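Local coordinates for protein dextranase (Pseudarthrobacter oxydans, PDB 6NZS) that hydrolyses internal alpha-1,6-glucosidic linkages of dextran as an endo-acting dextranase of glycosyl hydrolase family 49, at residues Val19-Gly27 / Met57-Asp65; Tyr92-Leu102 / Val128-Tyr139. All blocks are in the same frame, centred on the assembly; numbering follows the deposited sequence.

Contact 1: Val19-Gly27 / Met57-Asp65; sequences VFNTTGPTG and MSIPRSGKD
Ile59 meets the backbone of Thr22 and Pro25 meets Lys64, the two larger pieces of a small patch between two loops. The CD1 methyl of Ile59 presses against the backbone of the other loop, 3.6 Å from Thr22 O, and also reaches the Thr23 and Gly24 amides. CG1 lies between the backbone N and the carbonyl carbon (chi1 71°), and the extended chain beyond it carries CD1 into the bend at Thr22-Gly24. Next to it the CE methyl of Met57, turned by a bend at chi3, lies 3.9 Å from Thr22 CG2 and 3.8 Å from Asn21 O. On the far side of Ile59 from Met57, the Pro25 ring rests obliquely on the aliphatic part of Lys64, with CG 3.7 Å from Lys64 CG, while Lys64 NZ bonds to Glu287 O.

Between Ile59 and Pro25 the chains come close at Gly24 and Gly63, whose CA atoms are 3.9 Å apart; a CB on Gly63 would run into Gly24 CA, and its positive phi also suits glycine. The Thr22-Gly24 bend is held by Asn21, whose OD1 accepts from Thr23 N at 2.9 Å as an Asx turn and also from Gly24 N. A water joins the two loops, accepting from Thr26 N and donating to Ser62 OG, which also bonds to Glu336.

Arg32 of strand 31-33 touches Met57 and Ile59 and bonds to Asn21 O and Gly24 O. Met57 and Ile59 pack against Thr84 of strand 84-92, and Pro60 against helix 76-81, at the end of strand 51-58 in the Ig-like domain.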
loop_
_atom_site.group_PDB
_atom_site.type_symbol
_atom_site.label_atom_id
_atom_site.label_comp_id
_atom_site.label_asym_id
_atom_site.label_seq_id
_atom_site.Cartn_x
_atom_site.Cartn_y
_atom_site.Cartn_z
ATOM N N VAL A 19 2.334 10.018 -23.209
ATOM C CA VAL A 19 2.702 11.428 -23.208
ATOM C C VAL A 19 3.622 11.705 -22.027
ATOM O O VAL A 19 3.530 11.069 -20.969
ATOM C CB VAL A 19 1.470 12.366 -23.133
ATOM C CG1 VAL A 19 0.571 12.176 -24.344
ATOM C CG2 VAL A 19 0.701 12.149 -21.828
ATOM N N PHE A 20 4.516 12.668 -22.208
ATOM C CA PHE A 20 5.240 13.252 -21.092
ATOM C C PHE A 20 4.397 14.391 -20.534
ATOM O O PHE A 20 3.953 15.265 -21.286
ATOM C CB PHE A 20 6.591 13.796 -21.555
ATOM C CG PHE A 20 7.583 12.730 -21.938
ATOM C CD1 PHE A 20 8.041 11.809 -21.004
ATOM C CD2 PHE A 20 8.065 12.652 -23.238
ATOM C CE1 PHE A 20 8.960 10.828 -21.360
ATOM C CE2 PHE A 20 8.986 11.677 -23.603
ATOM C CZ PHE A 20 9.437 10.761 -22.661
ATOM N N ASN A 21 4.169 14.378 -19.221
ATOM C CA ASN A 21 3.343 15.406 -18.595
ATOM C C ASN A 21 3.629 15.371 -17.099
ATOM O O ASN A 21 3.263 14.399 -16.423
ATOM C CB ASN A 21 1.867 15.136 -18.890
ATOM C CG ASN A 21 0.947 16.202 -18.331
ATOM O OD1 ASN A 21 1.260 16.857 -17.337
ATOM N ND2 ASN A 21 -0.225 16.356 -18.956
ATOM N N THR A 22 4.267 16.422 -16.584
ATOM C CA THR A 22 4.546 16.547 -15.159
ATOM C C THR A 22 3.701 17.617 -14.490
ATOM O O THR A 22 3.933 17.928 -13.319
ATOM C CB THR A 22 6.025 16.838 -14.899
ATOM O OG1 THR A 22 6.420 18.013 -15.628
ATOM C CG2 THR A 22 6.896 15.656 -15.301
ATOM N N THR A 23 2.731 18.196 -15.202
ATOM C CA THR A 23 2.066 19.404 -14.734
ATOM C C THR A 23 0.557 19.305 -14.588
ATOM O O THR A 23 -0.017 20.134 -13.875
ATOM C CB THR A 23 2.375 20.598 -15.655
ATOM O OG1 THR A 23 1.802 20.365 -16.943
ATOM C CG2 THR A 23 3.879 20.808 -15.799
ATOM N N GLY A 24 -0.105 18.360 -15.244
ATOM C CA GLY A 24 -1.546 18.353 -15.243
ATOM C C GLY A 24 -2.121 17.017 -15.646
ATOM O O GLY A 24 -1.396 16.051 -15.908
ATOM N N PRO A 25 -3.448 16.930 -15.680
ATOM C CA PRO A 25 -4.094 15.659 -16.020
ATOM C C PRO A 25 -3.840 15.299 -17.470
ATOM O O PRO A 25 -3.790 16.166 -18.346
ATOM C CB PRO A 25 -5.581 15.943 -15.776
ATOM C CG PRO A 25 -5.702 17.427 -15.922
ATOM C CD PRO A 25 -4.425 17.984 -15.362
ATOM N N THR A 26 -3.653 14.009 -17.723
ATOM C CA THR A 26 -3.518 13.587 -19.104
ATOM C C THR A 26 -4.898 13.486 -19.750
ATOM O O THR A 26 -5.931 13.416 -19.073
ATOM C CB THR A 26 -2.785 12.250 -19.188
ATOM O OG1 THR A 26 -3.485 11.279 -18.403
ATOM C CG2 THR A 26 -1.375 12.396 -18.642
ATOM N N GLY A 27 -4.906 13.494 -21.081
ATOM C CA GLY A 27 -6.150 13.320 -21.804
ATOM C C GLY A 27 -6.754 11.949 -21.574
ATOM O O GLY A 27 -6.090 11.008 -21.136
ATOM N N MET A 57 3.751 6.671 -14.807
ATOM C CA MET A 57 4.043 7.656 -13.769
ATOM C C MET A 57 2.758 8.269 -13.220
ATOM O O MET A 57 1.838 8.607 -13.976
ATOM C CB MET A 57 4.988 8.768 -14.257
ATOM C CG MET A 57 5.472 9.688 -13.134
ATOM S SD MET A 57 6.698 10.896 -13.667
ATOM C CE MET A 57 5.664 11.990 -14.621
ATOM N N SER A 58 2.707 8.407 -11.898
ATOM C CA SER A 58 1.624 9.086 -11.202
ATOM C C SER A 58 2.180 10.330 -10.528
ATOM O O SER A 58 3.311 10.324 -10.037
ATOM C CB SER A 58 1.025 8.148 -10.149
ATOM O OG SER A 58 0.157 8.839 -9.271
ATOM N N ILE A 59 1.404 11.413 -10.544
ATOM C CA ILE A 59 1.788 12.651 -9.865
ATOM C C ILE A 59 0.640 13.081 -8.959
ATOM O O ILE A 59 -0.515 12.672 -9.162
ATOM C CB ILE A 59 2.187 13.766 -10.867
ATOM C CG1 ILE A 59 0.971 14.314 -11.623
ATOM C CG2 ILE A 59 3.224 13.254 -11.842
ATOM C CD1 ILE A 59 1.312 15.525 -12.526
ATOM N N PRO A 60 0.932 13.881 -7.928
ATOM C CA PRO A 60 -0.096 14.235 -6.937
ATOM C C PRO A 60 -1.277 14.950 -7.578
ATOM O O PRO A 60 -1.110 15.929 -8.311
ATOM C CB PRO A 60 0.659 15.144 -5.956
ATOM C CG PRO A 60 2.097 14.709 -6.081
ATOM C CD PRO A 60 2.270 14.355 -7.531
ATOM N N ARG A 61 -2.479 14.447 -7.295
ATOM C CA ARG A 61 -3.733 14.966 -7.844
ATOM C C ARG A 61 -3.798 14.861 -9.357
ATOM O O ARG A 61 -4.632 15.518 -9.984
ATOM C CB ARG A 61 -4.014 16.423 -7.432
ATOM C CG ARG A 61 -3.788 16.735 -5.981
ATOM C CD ARG A 61 -4.504 18.037 -5.594
ATOM N NE ARG A 61 -4.267 18.350 -4.194
ATOM C CZ ARG A 61 -3.252 19.085 -3.758
ATOM N NH1 ARG A 61 -2.399 19.623 -4.621
ATOM N NH2 ARG A 61 -3.100 19.286 -2.459
ATOM N N SER A 62 -2.917 14.070 -9.978
ATOM C CA SER A 62 -2.734 14.123 -11.426
ATOM C C SER A 62 -2.407 15.531 -11.918
ATOM O O SER A 62 -2.629 15.839 -13.088
ATOM C CB SER A 62 -3.920 13.536 -12.216
ATOM O OG SER A 62 -3.715 12.166 -12.539
ATOM N N GLY A 63 -1.881 16.387 -11.047
ATOM C CA GLY A 63 -1.556 17.751 -11.418
ATOM C C GLY A 63 -2.740 18.683 -11.470
ATOM O O GLY A 63 -2.582 19.846 -11.866
ATOM N N LYS A 64 -3.918 18.210 -11.088
ATOM C CA LYS A 64 -5.110 19.041 -11.095
ATOM C C LYS A 64 -5.111 19.986 -9.904
ATOM O O LYS A 64 -4.529 19.706 -8.851
ATOM C CB LYS A 64 -6.364 18.167 -11.043
ATOM C CG LYS A 64 -6.563 17.336 -12.292
ATOM C CD LYS A 64 -7.819 16.492 -12.187
ATOM C CE LYS A 64 -7.544 15.204 -11.437
ATOM N NZ LYS A 64 -8.777 14.374 -11.288
ATOM N N ASP A 65 -5.758 21.132 -10.086
ATOM C CA ASP A 65 -6.120 21.946 -8.943
ATOM C C ASP A 65 -7.234 21.259 -8.160
ATOM O O ASP A 65 -7.908 20.350 -8.652
ATOM C CB ASP A 65 -6.630 23.313 -9.400
ATOM C CG ASP A 65 -5.545 24.168 -10.018
ATOM O OD1 ASP A 65 -4.361 24.010 -9.652
ATOM O OD2 ASP A 65 -5.887 25.016 -10.866
HETATM O O HOH W 1 -4.488 12.202 -15.444
#

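Contact 2: Tyr92-Leu102 / Val128-Tyr139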
loop_
_atom_site.group_PDB
_atom_site.type_symbol
_atom_site.label_atom_id
_atom_site.label_comp_id
_atom_site.label_asym_id
_atom_site.label_seq_id
_atom_site.Cartn_x
_atom_site.Cartn_y
_atom_site.Cartn_z
ATOM N N TYR A 92 7.987 -12.227 -16.286
ATOM C CA TYR A 92 9.209 -12.975 -16.540
ATOM C C TYR A 92 9.078 -14.380 -15.966
ATOM O O TYR A 92 8.304 -14.624 -15.034
ATOM C CB TYR A 92 10.473 -12.234 -16.062
ATOM C CG TYR A 92 10.745 -12.296 -14.571
ATOM C CD1 TYR A 92 9.734 -12.089 -13.640
ATOM C CD2 TYR A 92 12.030 -12.520 -14.095
ATOM C CE1 TYR A 92 9.988 -12.141 -12.269
ATOM C CE2 TYR A 92 12.296 -12.565 -12.722
ATOM C CZ TYR A 92 11.268 -12.376 -11.819
ATOM O OH TYR A 92 11.520 -12.445 -10.474
ATOM N N ALA A 93 9.819 -15.320 -16.564
ATOM C CA ALA A 93 9.837 -16.692 -16.077
ATOM C C ALA A 93 11.244 -17.200 -15.800
ATOM O O ALA A 93 11.396 -18.349 -15.370
ATOM C CB ALA A 93 9.103 -17.625 -17.058
ATOM N N LYS A 94 12.264 -16.380 -16.017
ATOM C CA LYS A 94 13.657 -16.785 -15.911
ATOM C C LYS A 94 14.435 -15.536 -15.533
ATOM O O LYS A 94 14.002 -14.422 -15.843
ATOM C CB LYS A 94 14.118 -17.334 -17.271
ATOM C CG LYS A 94 15.531 -17.877 -17.362
ATOM C CD LYS A 94 15.688 -18.669 -18.680
ATOM C CE LYS A 94 17.136 -19.017 -18.980
ATOM N NZ LYS A 94 17.733 -19.955 -18.002
ATOM N N ASP A 95 15.569 -15.725 -14.850
ATOM C CA ASP A 95 16.388 -14.598 -14.399
ATOM C C ASP A 95 16.591 -13.600 -15.531
ATOM O O ASP A 95 16.825 -13.983 -16.683
ATOM C CB ASP A 95 17.776 -15.090 -13.972
ATOM C CG ASP A 95 17.765 -15.913 -12.697
ATOM O OD1 ASP A 95 16.695 -16.340 -12.237
ATOM O OD2 ASP A 95 18.869 -16.151 -12.159
ATOM N N VAL A 96 16.529 -12.306 -15.193
ATOM C CA VAL A 96 16.673 -11.237 -16.175
ATOM C C VAL A 96 17.714 -10.232 -15.708
ATOM O O VAL A 96 17.994 -10.089 -14.516
ATOM C CB VAL A 96 15.353 -10.493 -16.470
ATOM C CG1 VAL A 96 14.355 -11.404 -17.187
ATOM C CG2 VAL A 96 14.767 -9.915 -15.182
ATOM N N TRP A 97 18.281 -9.525 -16.679
ATOM C CA TRP A 97 19.015 -8.290 -16.427
ATOM C C TRP A 97 18.115 -7.121 -16.800
ATOM O O TRP A 97 17.593 -7.067 -17.917
ATOM C CB TRP A 97 20.268 -8.218 -17.304
ATOM C CG TRP A 97 21.479 -8.962 -16.791
ATOM C CD1 TRP A 97 22.050 -10.071 -17.345
ATOM C CD2 TRP A 97 22.284 -8.624 -15.647
ATOM N NE1 TRP A 97 23.152 -10.452 -16.613
ATOM C CE2 TRP A 97 23.318 -9.581 -15.568
ATOM C CE3 TRP A 97 22.230 -7.610 -14.684
ATOM C CZ2 TRP A 97 24.288 -9.553 -14.560
ATOM C CZ3 TRP A 97 23.201 -7.582 -13.687
ATOM C CH2 TRP A 97 24.212 -8.549 -13.634
ATOM N N VAL A 98 17.920 -6.194 -15.865
ATOM C CA VAL A 98 17.094 -5.008 -16.085
ATOM C C VAL A 98 18.012 -3.797 -16.144
ATOM O O VAL A 98 18.743 -3.533 -15.185
ATOM C CB VAL A 98 16.054 -4.840 -14.969
ATOM C CG1 VAL A 98 15.211 -3.625 -15.236
ATOM C CG2 VAL A 98 15.178 -6.083 -14.875
ATOM N N ASP A 99 17.982 -3.065 -17.261
ATOM C CA ASP A 99 18.713 -1.803 -17.380
ATOM C C ASP A 99 17.781 -0.674 -16.965
ATOM O O ASP A 99 16.677 -0.552 -17.507
ATOM C CB ASP A 99 19.141 -1.549 -18.830
ATOM C CG ASP A 99 20.106 -2.587 -19.351
ATOM O OD1 ASP A 99 21.150 -2.801 -18.713
ATOM O OD2 ASP A 99 19.818 -3.179 -20.410
ATOM N N VAL A 100 18.226 0.154 -16.023
ATOM C CA VAL A 100 17.464 1.331 -15.610
ATOM C C VAL A 100 18.322 2.550 -15.891
ATOM O O VAL A 100 19.459 2.638 -15.408
ATOM C CB VAL A 100 17.058 1.294 -14.129
ATOM C CG1 VAL A 100 16.095 2.443 -13.846
ATOM C CG2 VAL A 100 16.408 -0.034 -13.788
ATOM N N SER A 101 17.782 3.485 -16.667
ATOM C CA SER A 101 18.485 4.695 -17.064
ATOM C C SER A 101 17.766 5.908 -16.495
ATOM O O SER A 101 16.534 6.006 -16.574
ATOM C CB SER A 101 18.540 4.811 -18.586
ATOM O OG SER A 101 19.308 3.755 -19.135
ATOM N N LEU A 102 18.541 6.826 -15.926
ATOM C CA LEU A 102 18.023 8.089 -15.422
ATOM C C LEU A 102 18.021 9.089 -16.574
ATOM O O LEU A 102 19.038 9.254 -17.258
ATOM C CB LEU A 102 18.929 8.566 -14.286
ATOM C CG LEU A 102 18.563 9.831 -13.512
ATOM C CD1 LEU A 102 17.161 9.747 -12.909
ATOM C CD2 LEU A 102 19.595 10.091 -12.424
ATOM N N VAL A 128 26.698 0.307 -16.223
ATOM C CA VAL A 128 26.958 0.313 -17.661
ATOM C C VAL A 128 27.672 1.598 -18.060
ATOM O O VAL A 128 28.749 1.577 -18.670
ATOM C CB VAL A 128 25.646 0.132 -18.442
ATOM C CG1 VAL A 128 25.911 0.190 -19.943
ATOM C CG2 VAL A 128 24.955 -1.177 -18.044
ATOM N N ASP A 129 27.071 2.736 -17.729
ATOM C CA ASP A 129 27.659 4.043 -17.984
ATOM C C ASP A 129 27.100 5.010 -16.945
ATOM O O ASP A 129 26.371 4.609 -16.033
ATOM C CB ASP A 129 27.440 4.486 -19.436
ATOM C CG ASP A 129 25.993 4.377 -19.865
ATOM O OD1 ASP A 129 25.109 4.831 -19.109
ATOM O OD2 ASP A 129 25.740 3.799 -20.950
ATOM N N ALA A 130 27.436 6.290 -17.082
ATOM C CA ALA A 130 27.194 7.246 -16.003
ATOM C C ALA A 130 25.722 7.559 -15.751
ATOM O O ALA A 130 25.431 8.281 -14.790
ATOM C CB ALA A 130 27.971 8.537 -16.253
ATOM N N ASP A 131 24.794 7.050 -16.561
ATOM C CA ASP A 131 23.377 7.199 -16.232
ATOM C C ASP A 131 22.595 5.893 -16.240
ATOM O O ASP A 131 21.363 5.930 -16.125
ATOM C CB ASP A 131 22.680 8.267 -17.090
ATOM C CG ASP A 131 22.759 7.988 -18.571
ATOM O OD1 ASP A 131 23.050 6.844 -18.982
ATOM O OD2 ASP A 131 22.506 8.940 -19.346
ATOM N N THR A 132 23.263 4.742 -16.335
ATOM C CA THR A 132 22.561 3.475 -16.513
ATOM C C THR A 132 23.161 2.373 -15.651
ATOM O O THR A 132 24.365 2.102 -15.727
ATOM C CB THR A 132 22.618 3.036 -17.980
ATOM O OG1 THR A 132 22.010 4.037 -18.810
ATOM C CG2 THR A 132 21.897 1.705 -18.169
ATOM N N VAL A 133 22.310 1.709 -14.868
ATOM C CA VAL A 133 22.693 0.552 -14.072
ATOM C C VAL A 133 21.962 -0.665 -14.622
ATOM O O VAL A 133 20.849 -0.556 -15.150
ATOM C CB VAL A 133 22.344 0.785 -12.583
ATOM C CG1 VAL A 133 20.821 0.908 -12.384
ATOM C CG2 VAL A 133 22.919 -0.300 -11.695
ATOM N N LYS A 134 22.604 -1.825 -14.519
ATOM C CA LYS A 134 22.007 -3.109 -14.865
ATOM C C LYS A 134 21.820 -3.900 -13.577
ATOM O O LYS A 134 22.762 -4.036 -12.791
ATOM C CB LYS A 134 22.918 -3.885 -15.832
ATOM C CG LYS A 134 22.212 -4.929 -16.701
ATOM C CD LYS A 134 23.209 -5.706 -17.581
ATOM C CE LYS A 134 23.832 -4.794 -18.623
ATOM N NZ LYS A 134 22.915 -4.538 -19.778
ATOM N N ILE A 135 20.606 -4.403 -13.355
ATOM C CA ILE A 135 20.235 -5.119 -12.136
ATOM C C ILE A 135 19.803 -6.528 -12.518
ATOM O O ILE A 135 18.936 -6.701 -13.384
ATOM C CB ILE A 135 19.077 -4.408 -11.411
ATOM C CG1 ILE A 135 19.460 -2.969 -11.084
ATOM C CG2 ILE A 135 18.674 -5.164 -10.147
ATOM C CD1 ILE A 135 18.254 -2.091 -10.813
ATOM N N LYS A 136 20.372 -7.535 -11.854
ATOM C CA LYS A 136 19.980 -8.918 -12.114
ATOM C C LYS A 136 18.847 -9.283 -11.166
ATOM O O LYS A 136 19.040 -9.331 -9.948
ATOM C CB LYS A 136 21.151 -9.875 -11.940
ATOM C CG LYS A 136 20.784 -11.294 -12.360
ATOM C CD LYS A 136 21.949 -12.238 -12.142
ATOM C CE LYS A 136 22.564 -12.655 -13.457
ATOM N NZ LYS A 136 22.671 -14.133 -13.517
ATOM N N VAL A 137 17.665 -9.530 -11.721
ATOM C CA VAL A 137 16.499 -9.920 -10.932
ATOM C C VAL A 137 16.317 -11.428 -11.098
ATOM O O VAL A 137 15.990 -11.882 -12.207
ATOM C CB VAL A 137 15.238 -9.156 -11.359
ATOM C CG1 VAL A 137 14.069 -9.543 -10.470
ATOM C CG2 VAL A 137 15.476 -7.639 -11.290
ATOM N N PRO A 138 16.546 -12.227 -10.067
ATOM C CA PRO A 138 16.333 -13.667 -10.203
ATOM C C PRO A 138 14.851 -13.962 -10.316
ATOM O O PRO A 138 14.002 -13.233 -9.786
ATOM C CB PRO A 138 16.907 -14.232 -8.900
ATOM C CG PRO A 138 16.774 -13.122 -7.915
ATOM C CD PRO A 138 16.883 -11.838 -8.686
ATOM N N TYR A 139 14.542 -15.044 -11.020
ATOM C CA TYR A 139 13.167 -15.506 -11.073
ATOM C C TYR A 139 12.744 -16.090 -9.729
ATOM O O TYR A 139 13.490 -16.835 -9.088
ATOM C CB TYR A 139 12.968 -16.539 -12.187
ATOM C CG TYR A 139 11.554 -17.065 -12.152
ATOM C CD1 TYR A 139 10.492 -16.261 -12.533
ATOM C CD2 TYR A 139 11.277 -18.343 -11.680
ATOM C CE1 TYR A 139 9.193 -16.717 -12.468
ATOM C CE2 TYR A 139 9.976 -18.811 -11.615
ATOM C CZ TYR A 139 8.941 -17.999 -12.011
ATOM O OH TYR A 139 7.640 -18.455 -11.936
HETATM O O HOH W 2 15.979 -18.116 -10.117
HETATM O O HOH W 3 21.472 -16.431 -13.414
#
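Trp97 CG stands anti to the carbonyl carbon (chi1 -83°) and Lys134 CG anti to its backbone N, which brings the indole between two lysine chains. Lys134 CD lies over one face, 3.6 Å from Trp97 CD2, and Lys136 CB covers the opposite face in a CH-pi contact 3.6 Å from the centroid of the six-membered ring. Bends at chi3 and chi4 curl Lys134 round to Asp99, where Lys134 NZ forms a salt bridge of 2.7 Å on the syn lone pair of Asp99 OD1. An alanine in place of Trp97 is likely to open a gap between the two lysine chains and leave the aliphatic parts of Lys134 and Lys136 without the ring they pack on.

Next along this face, Ser101 OG and Thr132 OG1 meet at 2.7 Å. On the opposite face of the ladder, Val96, Val98 and Val100 pair with Val137, Ile135 and Val133, with Val98 CG2 3.9 Å from Val137 CG2 and Val100 CG2 against Ile135 CD1. Each of these three pairs exchanges two backbone hydrogen bonds.

Beyond the ladder, Tyr139 N points nearly straight at Asp95 OD1 (2.8 Å, 172°), meeting it from above the carboxylate plane. Water links Asp95 OD2 to Lys136 NZ. The edge of Tyr139 is turned to the face of Tyr92 in a T-shaped pair, planes at 71°, while Tyr92 OH donates to Pro138 O at 2.7 Å. At the far end a type I turn from Asp129 to Thr132 joins strands 125-129 and 132-137, and a classic bulge puts Val128 and Asp129 both opposite Thr132.

Strand 37-43 pairs with the other edge of strand 96-102, and the valine face packs on Ile188 of strand 176-192 and on Phe146 and Phe150 of strand 144-150.

In the fold
Both contacts belong to the N-terminal Ig-like domain of the dextranase, and both segments of contact 1 come earlier in the chain than those of contact 2. Their centres are about 28 Å apart and their nearest atoms about 10 Å, so they do not touch, but strand pairing connects them. Strand 51-58, which leads into contact 1, pairs with strand 37-43, which in turn pairs with strand 96-102 of contact 2. Contact 1 joins two loops close to the beta-solenoid, reached there through Lys263, Glu287 and Glu336, whereas contact 2 is a strand pairing within the Ig-like domain itself. One thus lies where the domain meets the solenoid, the other within the Ig-like domain's own strands.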